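Local structure of o-succinylbenzoate synthase (Synechococcus elongatus, 2OZT) at residues Arg106-Cys111 and His285-Trp290; Ala149-Leu154 and Phe181-Arg186. The protein converts 2-succinyl-6-hydroxy-2,4-cyclohexadiene-1-carboxylate to 2-succinylbenzoate by loss of water, a step in phylloquinone biosynthesis that requires a divalent metal ion. All coordinates share one frame; numbering follows the deposited sequence. Where two conformers were deposited one is given.

Both contacts belong to the barrel part of this monomeric enolase-superfamily enzyme, at separate places around it: their centres are 31 Å apart and their nearest atoms about 11 Å. Along the chain, contact 2 is nested inside the loop that contact 1 closes. Contact 1 joins the lead-in to strand 112-114, the first of the parallel sheet, to helix 277-290, which follows its last strand, 268-270; it therefore ties the start of the barrel to its end. Contact 2 packs two successive outer helices, 144-157 and 174-187, on either side of strand 163-167 in sequence. That strand ends at Asp167, which with Asp221 and Glu222 holds a sodium ion in this crystal.

Contact 1. Residues Arg106-Cys111 and His285-Trp290; sequences RPWPIC and HLLETW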
ATOM      1  N   ARG A 106       1.566  -2.287  17.160  1.00 21.22           N
ATOM      2  CA  ARG A 106       1.042  -3.604  17.454  1.00 21.43           C
ATOM      3  C   ARG A 106       1.018  -4.474  16.204  1.00 21.19           C
ATOM      4  O   ARG A 106       1.033  -3.943  15.076  1.00 20.36           O
ATOM      5  CB  ARG A 106      -0.341  -3.509  18.101  1.00 20.86           C
ATOM      6  CG  ARG A 106      -1.463  -3.381  17.128  1.00 21.96           C
ATOM      7  CD  ARG A 106      -2.806  -3.247  17.812  1.00 23.47           C
ATOM      8  NE  ARG A 106      -3.005  -1.893  18.329  1.00 23.85           N
ATOM      9  CZ  ARG A 106      -4.112  -1.529  18.968  1.00 26.78           C
ATOM     10  NH1 ARG A 106      -5.086  -2.434  19.154  1.00 26.92           N
ATOM     11  NH2 ARG A 106      -4.252  -0.294  19.397  1.00 26.39           N
ATOM     12  N   PRO A 107       1.064  -5.800  16.418  0.50 21.10           N
ATOM     13  CA  PRO A 107       0.705  -6.704  15.364  0.50 20.71           C
ATOM     14  C   PRO A 107      -0.729  -6.425  14.947  0.50 20.64           C
ATOM     15  O   PRO A 107      -1.640  -6.338  15.778  0.50 21.21           O
ATOM     16  CB  PRO A 107       0.825  -8.094  16.028  0.50 20.87           C
ATOM     17  CG  PRO A 107       0.718  -7.823  17.474  0.50 21.41           C
ATOM     18  CD  PRO A 107       1.456  -6.531  17.638  0.50 21.10           C
ATOM     19  N   TRP A 108      -0.880  -6.190  13.657  1.00 19.40           N
ATOM     20  CA  TRP A 108      -2.158  -6.319  12.980  1.00 18.22           C
ATOM     21  C   TRP A 108      -2.122  -7.541  12.082  1.00 17.99           C
ATOM     22  O   TRP A 108      -1.027  -7.940  11.636  1.00 19.12           O
ATOM     23  CB  TRP A 108      -2.344  -5.076  12.118  1.00 17.96           C
ATOM     24  CG  TRP A 108      -2.403  -3.810  12.926  1.00 16.04           C
ATOM     25  CD1 TRP A 108      -1.396  -2.900  13.111  1.00 16.93           C
ATOM     26  CD2 TRP A 108      -3.534  -3.317  13.677  1.00 15.05           C
ATOM     27  NE1 TRP A 108      -1.827  -1.877  13.910  1.00 18.12           N
ATOM     28  CE2 TRP A 108      -3.126  -2.101  14.280  1.00 17.66           C
ATOM     29  CE3 TRP A 108      -4.822  -3.778  13.908  1.00 17.11           C
ATOM     30  CZ2 TRP A 108      -3.980  -1.326  15.072  1.00 16.55           C
ATOM     31  CZ3 TRP A 108      -5.685  -2.984  14.726  1.00 17.75           C
ATOM     32  CH2 TRP A 108      -5.233  -1.788  15.304  1.00 16.55           C
ATOM     33  N   PRO A 109      -3.293  -8.140  11.817  1.00 17.03           N
ATOM     34  CA  PRO A 109      -3.305  -9.263  10.873  1.00 16.41           C
ATOM     35  C   PRO A 109      -2.733  -8.825   9.532  1.00 16.03           C
ATOM     36  O   PRO A 109      -3.016  -7.685   9.086  1.00 14.87           O
ATOM     37  CB  PRO A 109      -4.792  -9.565  10.703  1.00 17.21           C
ATOM     38  CG  PRO A 109      -5.405  -9.152  12.013  1.00 18.92           C
ATOM     39  CD  PRO A 109      -4.642  -7.882  12.368  1.00 17.56           C
ATOM     40  N   ILE A 110      -1.998  -9.737   8.890  1.00 14.51           N
ATOM     41  CA  ILE A 110      -1.317  -9.460   7.624  1.00 15.09           C
ATOM     42  C   ILE A 110      -1.839 -10.408   6.552  1.00 13.75           C
ATOM     43  O   ILE A 110      -2.023 -11.590   6.820  1.00 16.54           O
ATOM     44  CB  ILE A 110       0.206  -9.704   7.749  1.00 15.17           C
ATOM     45  CG1 ILE A 110       0.818  -8.856   8.871  1.00 17.53           C
ATOM     46  CG2 ILE A 110       0.934  -9.442   6.403  1.00 17.99           C
ATOM     47  CD1 ILE A 110       0.692  -7.344   8.617  1.00 20.82           C
ATOM     48  N   CYS A 111      -2.082  -9.897   5.352  1.00 12.41           N
ATOM     49  CA  CYS A 111      -2.552 -10.750   4.227  1.00 12.72           C
ATOM     50  C   CYS A 111      -1.392 -11.512   3.637  1.00 13.62           C
ATOM     51  O   CYS A 111      -0.313 -10.949   3.382  1.00 15.09           O
ATOM     52  CB  CYS A 111      -3.153  -9.819   3.186  1.00 11.72           C
ATOM     53  SG  CYS A 111      -3.763 -10.659   1.741  1.00 15.52           S
ATOM     54  N   HIS A 285       2.322   3.323  13.322  1.00 14.79           N
ATOM     55  CA  HIS A 285       1.904   4.308  14.322  1.00 15.43           C
ATOM     56  C   HIS A 285       0.555   4.914  13.925  1.00 15.71           C
ATOM     57  O   HIS A 285      -0.331   5.108  14.768  1.00 15.02           O
ATOM     58  CB  HIS A 285       2.991   5.398  14.395  1.00 16.25           C
ATOM     59  CG  HIS A 285       2.583   6.642  15.137  1.00 18.33           C
ATOM     60  ND1 HIS A 285       2.283   6.642  16.482  1.00 22.14           N
ATOM     61  CD2 HIS A 285       2.411   7.918  14.715  1.00 22.76           C
ATOM     62  CE1 HIS A 285       1.939   7.861  16.858  1.00 21.43           C
ATOM     63  NE2 HIS A 285       2.018   8.658  15.810  1.00 25.02           N
ATOM     64  N   LEU A 286       0.420   5.310  12.658  1.00 14.42           N
ATOM     65  CA  LEU A 286      -0.845   5.877  12.214  1.00 13.54           C
ATOM     66  C   LEU A 286      -2.024   4.880  12.378  1.00 14.33           C
ATOM     67  O   LEU A 286      -3.149   5.277  12.662  1.00 14.89           O
ATOM     68  CB  LEU A 286      -0.741   6.289  10.738  1.00 15.01           C
ATOM     69  CG  LEU A 286       0.155   7.537  10.526  1.00 16.68           C
ATOM     70  CD1 LEU A 286       0.612   7.636   9.082  1.00 16.95           C
ATOM     71  CD2 LEU A 286      -0.646   8.783  10.915  1.00 19.33           C
ATOM     72  N   LEU A 287      -1.752   3.590  12.180  1.00 13.97           N
ATOM     73  CA  LEU A 287      -2.786   2.584  12.373  1.00 14.50           C
ATOM     74  C   LEU A 287      -3.297   2.500  13.806  1.00 14.27           C
ATOM     75  O   LEU A 287      -4.375   1.959  14.038  1.00 15.27           O
ATOM     76  CB  LEU A 287      -2.271   1.219  11.913  1.00 14.11           C
ATOM     77  CG  LEU A 287      -1.951   1.094  10.380  1.00 15.18           C
ATOM     78  CD1 LEU A 287      -1.412  -0.271  10.024  1.00 15.98           C
ATOM     79  CD2 LEU A 287      -3.186   1.417   9.543  1.00 15.23           C
ATOM     80  N   GLU A 288      -2.537   3.016  14.781  1.00 14.32           N
ATOM     81  CA  GLU A 288      -3.069   3.053  16.165  1.00 15.67           C
ATOM     82  C   GLU A 288      -4.268   4.013  16.228  1.00 16.87           C
ATOM     83  O   GLU A 288      -5.146   3.831  17.076  1.00 18.12           O
ATOM     84  CB  GLU A 288      -2.013   3.511  17.163  1.00 17.02           C
ATOM     85  CG  GLU A 288      -0.844   2.541  17.394  1.00 17.85           C
ATOM     86  CD  GLU A 288      -1.304   1.309  18.139  1.00 23.28           C
ATOM     87  OE1 GLU A 288      -1.790   1.447  19.289  1.00 25.12           O
ATOM     88  OE2 GLU A 288      -1.216   0.204  17.582  1.00 20.40           O
ATOM     89  N   THR A 289      -4.276   5.022  15.368  1.00 16.11           N
ATOM     90  CA  THR A 289      -5.442   5.913  15.240  1.00 17.78           C
ATOM     91  C   THR A 289      -6.521   5.312  14.321  1.00 17.60           C
ATOM     92  O   THR A 289      -7.680   5.209  14.725  1.00 17.75           O
ATOM     93  CB  THR A 289      -5.017   7.298  14.801  1.00 18.39           C
ATOM     94  OG1 THR A 289      -4.210   7.902  15.852  1.00 21.43           O
ATOM     95  CG2 THR A 289      -6.255   8.186  14.494  1.00 19.63           C
ATOM     96  N   TRP A 290      -6.147   4.904  13.099  1.00 16.23           N
ATOM     97  CA  TRP A 290      -7.138   4.455  12.142  1.00 15.64           C
ATOM     98  C   TRP A 290      -7.741   3.083  12.448  1.00 14.94           C
ATOM     99  O   TRP A 290      -8.880   2.825  12.044  1.00 15.59           O
ATOM    100  CB  TRP A 290      -6.535   4.445  10.723  1.00 14.16           C
ATOM    101  CG  TRP A 290      -6.181   5.841  10.235  1.00 14.24           C
ATOM    102  CD1 TRP A 290      -6.884   6.999  10.455  1.00 15.50           C
ATOM    103  CD2 TRP A 290      -5.066   6.201   9.391  1.00 13.45           C
ATOM    104  NE1 TRP A 290      -6.263   8.059   9.801  1.00 15.74           N
ATOM    105  CE2 TRP A 290      -5.160   7.578   9.135  1.00 13.72           C
ATOM    106  CE3 TRP A 290      -4.032   5.473   8.790  1.00 13.35           C
ATOM    107  CZ2 TRP A 290      -4.224   8.257   8.341  1.00 14.93           C
ATOM    108  CZ3 TRP A 290      -3.123   6.143   7.966  1.00 13.82           C
ATOM    109  CH2 TRP A 290      -3.211   7.537   7.783  1.00 14.05           C
TER
HETATM  110  O   HOH W   1       0.070  -0.260  15.296  1.00 17.63           O
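Arg106, in an extended loop, lies alongside the last turn of helix 277-290, its CA 7.9 Å from that of Glu288. The guanidinium grips the carboxylate side-on in a salt bridge: NE reaches OE2 of Glu288 at 2.9 Å, and NH2 donates to its OE1 at 3.0 Å. Both bonds are nearly straight, but the two planes are turned 42° apart, with OE2 met on its syn side and OE1 from above the carboxylate plane. Arg106 CG lies against one face of the Trp108 indole near its rim; beyond it, a bend at chi3 (77°) turns the guanidinium to Glu288, with Trp108 CH2 against one of its faces. The contact joins the approach to strand 112-114, first of the enolase-type barrel, to the helix after its last, 268-270; backbone hydrogen bonds of Pro109 and Cys111 with Leu296 add to the seam. A leucine in place of Arg106 would probably leave the Glu288 carboxylate without its countercharge and freer to swing. A water joins the two segments, donating to Glu288 OE2 at 2.7 Å and accepting from Arg106 N and Trp108 NE1. The indole also packs on Leu287, with NE1 3.7 Å from CB of that leucine.

Contact 2. Residues Ala149-Leu154 and Phe181-Arg186; sequences AILKAL and FAWLDR
Leu151 and Leu184 mark the closest backbone approach, 10.0 Å between their CA atoms, of two helices that run the same way with their axes 12.3 Å apart and inclined by 28°. At that spacing the backbones stay well separated and side chains bridge the gap. Ile150, at the start of the walk, leans the other way, onto Leu121 of helix 120-129. Leu151 carries most of this helix's share of the contact. With CG anti to the backbone N (chi1 -176°), it extends towards the second helix and sets CD2 into the corner between two neighbouring side chains: CZ3 of Trp183 at 3.7 Å and CD2 of Leu184 at 4.1 Å. The corner is closed from behind, because Leu184 CD2 lies in the plane of the indole at its edge, 4.0 Å from Trp183 CZ3. Leu151 crosses the tryptophan obliquely and Leu184 at about a right angle.

These are consecutive outer helices of the (beta/alpha) barrel, joined through strand 163-167, and Leu151 and Leu184 share Leu166 on that strand as a common floor. The strand ends at the metal ligand Asp167, but the packing described here is on the outside of the barrel wall.

At Lys152 the contact comes to its outer margin. Trp183 CH2 approaches the lysine's backbone N to 4.4 Å, while the aliphatic chain runs off, extended as far as CE, to an exposed end. The indole reaches across because Trp183 also holds CG anti to its own N, and it meets the ring of His187 one turn further on, their planes at about 40°. Leu154 faces away from this contact, touching Leu164 of strand 163-167 and Leu121 and Trp124 of helix 120-129.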
ATOM      1  N   ALA A 149     -10.537 -23.044 -12.656  1.00 19.99           N
ATOM      2  CA  ALA A 149     -10.378 -24.410 -12.152  1.00 19.50           C
ATOM      3  C   ALA A 149      -9.517 -24.498 -10.909  1.00 18.69           C
ATOM      4  O   ALA A 149      -9.881 -25.183  -9.943  1.00 19.41           O
ATOM      5  CB  ALA A 149      -9.865 -25.325 -13.251  1.00 20.53           C
ATOM      6  N   ILE A 150      -8.431 -23.707 -10.896  1.00 18.03           N
ATOM      7  CA  ILE A 150      -7.574 -23.610  -9.697  1.00 17.38           C
ATOM      8  C   ILE A 150      -8.384 -22.983  -8.566  1.00 16.26           C
ATOM      9  O   ILE A 150      -8.344 -23.444  -7.413  1.00 16.36           O
ATOM     10  CB  ILE A 150      -6.322 -22.810  -9.974  1.00 16.99           C
ATOM     11  CG1 ILE A 150      -5.449 -23.534 -11.011  1.00 17.42           C
ATOM     12  CG2 ILE A 150      -5.537 -22.609  -8.666  1.00 17.55           C
ATOM     13  CD1 ILE A 150      -4.426 -22.641 -11.638  1.00 19.02           C
ATOM     14  N   LEU A 151      -9.132 -21.931  -8.896  1.00 16.09           N
ATOM     15  CA  LEU A 151      -9.890 -21.235  -7.864  1.00 15.31           C
ATOM     16  C   LEU A 151     -10.913 -22.153  -7.182  1.00 16.25           C
ATOM     17  O   LEU A 151     -11.083 -22.148  -5.958  1.00 16.75           O
ATOM     18  CB  LEU A 151     -10.594 -20.007  -8.474  1.00 15.57           C
ATOM     19  CG  LEU A 151     -11.352 -19.144  -7.459  1.00 16.48           C
ATOM     20  CD1 LEU A 151     -10.544 -18.737  -6.190  1.00 16.07           C
ATOM     21  CD2 LEU A 151     -11.845 -17.883  -8.124  1.00 17.98           C
ATOM     22  N   LYS A 152     -11.596 -22.961  -8.000  1.00 17.81           N
ATOM     23  CA  LYS A 152     -12.536 -23.935  -7.475  1.00 19.23           C
ATOM     24  C   LYS A 152     -11.842 -24.878  -6.451  1.00 17.95           C
ATOM     25  O   LYS A 152     -12.378 -25.131  -5.358  1.00 19.28           O
ATOM     26  CB  LYS A 152     -13.181 -24.717  -8.646  1.00 21.35           C
ATOM     27  CG  LYS A 152     -14.180 -25.761  -8.204  1.00 25.41           C
ATOM     28  CD  LYS A 152     -14.981 -26.244  -9.436  1.00 30.06           C
ATOM     29  CE  LYS A 152     -15.764 -27.518  -9.140  1.00 34.71           C
ATOM     30  NZ  LYS A 152     -16.795 -27.296  -8.098  1.00 38.61           N
ATOM     31  N   ALA A 153     -10.661 -25.369  -6.802  1.00 18.63           N
ATOM     32  CA  ALA A 153      -9.897 -26.258  -5.912  1.00 17.94           C
ATOM     33  C   ALA A 153      -9.408 -25.506  -4.659  1.00 17.46           C
ATOM     34  O   ALA A 153      -9.421 -26.051  -3.546  1.00 18.17           O
ATOM     35  CB  ALA A 153      -8.725 -26.843  -6.668  1.00 17.88           C
ATOM     36  N   LEU A 154      -8.980 -24.252  -4.857  1.00 16.55           N
ATOM     37  CA  LEU A 154      -8.462 -23.444  -3.739  1.00 16.60           C
ATOM     38  C   LEU A 154      -9.557 -23.166  -2.747  1.00 18.05           C
ATOM     39  O   LEU A 154      -9.348 -23.278  -1.518  1.00 17.69           O
ATOM     40  CB  LEU A 154      -7.847 -22.168  -4.319  1.00 16.38           C
ATOM     41  CG  LEU A 154      -7.300 -21.168  -3.292  1.00 16.17           C
ATOM     42  CD1 LEU A 154      -6.154 -21.778  -2.435  1.00 17.31           C
ATOM     43  CD2 LEU A 154      -6.839 -19.899  -4.008  1.00 16.90           C
ATOM     44  N   PHE A 181     -16.790 -11.955 -13.558  1.00 16.19           N
ATOM     45  CA  PHE A 181     -17.771 -11.618 -12.552  1.00 16.96           C
ATOM     46  C   PHE A 181     -19.018 -12.489 -12.636  1.00 17.23           C
ATOM     47  O   PHE A 181     -19.617 -12.783 -11.621  1.00 17.89           O
ATOM     48  CB  PHE A 181     -18.092 -10.119 -12.560  1.00 17.10           C
ATOM     49  CG  PHE A 181     -16.995  -9.295 -11.921  1.00 15.79           C
ATOM     50  CD1 PHE A 181     -16.760  -9.413 -10.559  1.00 14.97           C
ATOM     51  CD2 PHE A 181     -16.210  -8.444 -12.674  1.00 15.84           C
ATOM     52  CE1 PHE A 181     -15.721  -8.692  -9.957  1.00 16.22           C
ATOM     53  CE2 PHE A 181     -15.185  -7.725 -12.088  1.00 15.90           C
ATOM     54  CZ  PHE A 181     -14.933  -7.865 -10.732  1.00 15.82           C
ATOM     55  N   ALA A 182     -19.349 -12.913 -13.848  1.00 18.98           N
ATOM     56  CA  ALA A 182     -20.527 -13.811 -14.037  1.00 21.25           C
ATOM     57  C   ALA A 182     -20.187 -15.179 -13.445  1.00 22.52           C
ATOM     58  O   ALA A 182     -21.017 -15.780 -12.736  1.00 24.32           O
ATOM     59  CB  ALA A 182     -20.885 -13.916 -15.485  1.00 22.16           C
ATOM     60  N   TRP A 183     -18.963 -15.660 -13.682  1.00 22.22           N
ATOM     61  CA  TRP A 183     -18.506 -16.915 -13.073  1.00 23.04           C
ATOM     62  C   TRP A 183     -18.522 -16.832 -11.557  1.00 23.45           C
ATOM     63  O   TRP A 183     -18.958 -17.762 -10.862  1.00 23.80           O
ATOM     64  CB  TRP A 183     -17.091 -17.266 -13.533  1.00 23.79           C
ATOM     65  CG  TRP A 183     -16.634 -18.652 -13.107  1.00 24.65           C
ATOM     66  CD1 TRP A 183     -16.727 -19.792 -13.846  1.00 27.12           C
ATOM     67  CD2 TRP A 183     -15.989 -19.018 -11.883  1.00 25.82           C
ATOM     68  NE1 TRP A 183     -16.177 -20.849 -13.161  1.00 27.22           N
ATOM     69  CE2 TRP A 183     -15.732 -20.410 -11.945  1.00 25.64           C
ATOM     70  CE3 TRP A 183     -15.608 -18.317 -10.737  1.00 23.79           C
ATOM     71  CZ2 TRP A 183     -15.131 -21.111 -10.903  1.00 26.87           C
ATOM     72  CZ3 TRP A 183     -14.988 -19.019  -9.688  1.00 25.93           C
ATOM     73  CH2 TRP A 183     -14.751 -20.404  -9.787  1.00 25.71           C
ATOM     74  N   LEU A 184     -18.053 -15.706 -11.018  1.00 22.08           N
ATOM     75  CA  LEU A 184     -17.988 -15.562  -9.567  1.00 23.00           C
ATOM     76  C   LEU A 184     -19.384 -15.525  -8.941  1.00 24.67           C
ATOM     77  O   LEU A 184     -19.589 -16.006  -7.828  1.00 24.14           O
ATOM     78  CB  LEU A 184     -17.173 -14.317  -9.170  1.00 22.31           C
ATOM     79  CG  LEU A 184     -15.658 -14.450  -9.327  1.00 20.40           C
ATOM     80  CD1 LEU A 184     -14.996 -13.075  -9.289  1.00 19.23           C
ATOM     81  CD2 LEU A 184     -15.015 -15.337  -8.234  1.00 21.94           C
ATOM     82  N   ASP A 185     -20.333 -14.943  -9.658  1.00 26.63           N
ATOM     83  CA  ASP A 185     -21.724 -14.978  -9.195  1.00 29.72           C
ATOM     84  C   ASP A 185     -22.237 -16.420  -9.090  1.00 30.59           C
ATOM     85  O   ASP A 185     -22.914 -16.776  -8.119  1.00 31.71           O
ATOM     86  CB  ASP A 185     -22.617 -14.143 -10.097  1.00 30.09           C
ATOM     87  CG  ASP A 185     -24.013 -14.041  -9.563  1.00 32.97           C
ATOM     88  OD1 ASP A 185     -24.184 -13.428  -8.486  1.00 34.33           O
ATOM     89  OD2 ASP A 185     -24.924 -14.616 -10.204  1.00 39.07           O
ATOM     90  N   ARG A 186     -21.908 -17.254 -10.067  1.00 32.38           N
ATOM     91  CA  ARG A 186     -22.349 -18.650 -10.047  1.00 34.24           C
ATOM     92  C   ARG A 186     -21.581 -19.551  -9.068  1.00 34.93           C
ATOM     93  O   ARG A 186     -22.168 -20.476  -8.486  1.00 36.30           O
ATOM     94  CB  ARG A 186     -22.235 -19.270 -11.445  1.00 34.59           C
ATOM     95  CG  ARG A 186     -22.966 -18.519 -12.552  1.00 37.40           C
ATOM     96  CD  ARG A 186     -23.026 -19.334 -13.843  1.00 40.30           C
ATOM     97  NE  ARG A 186     -21.704 -19.566 -14.431  1.00 41.64           N
ATOM     98  CZ  ARG A 186     -21.150 -18.797 -15.361  1.00 41.13           C
ATOM     99  NH1 ARG A 186     -21.799 -17.734 -15.822  1.00 40.12           N
ATOM    100  NH2 ARG A 186     -19.946 -19.085 -15.826  1.00 40.33           N
TER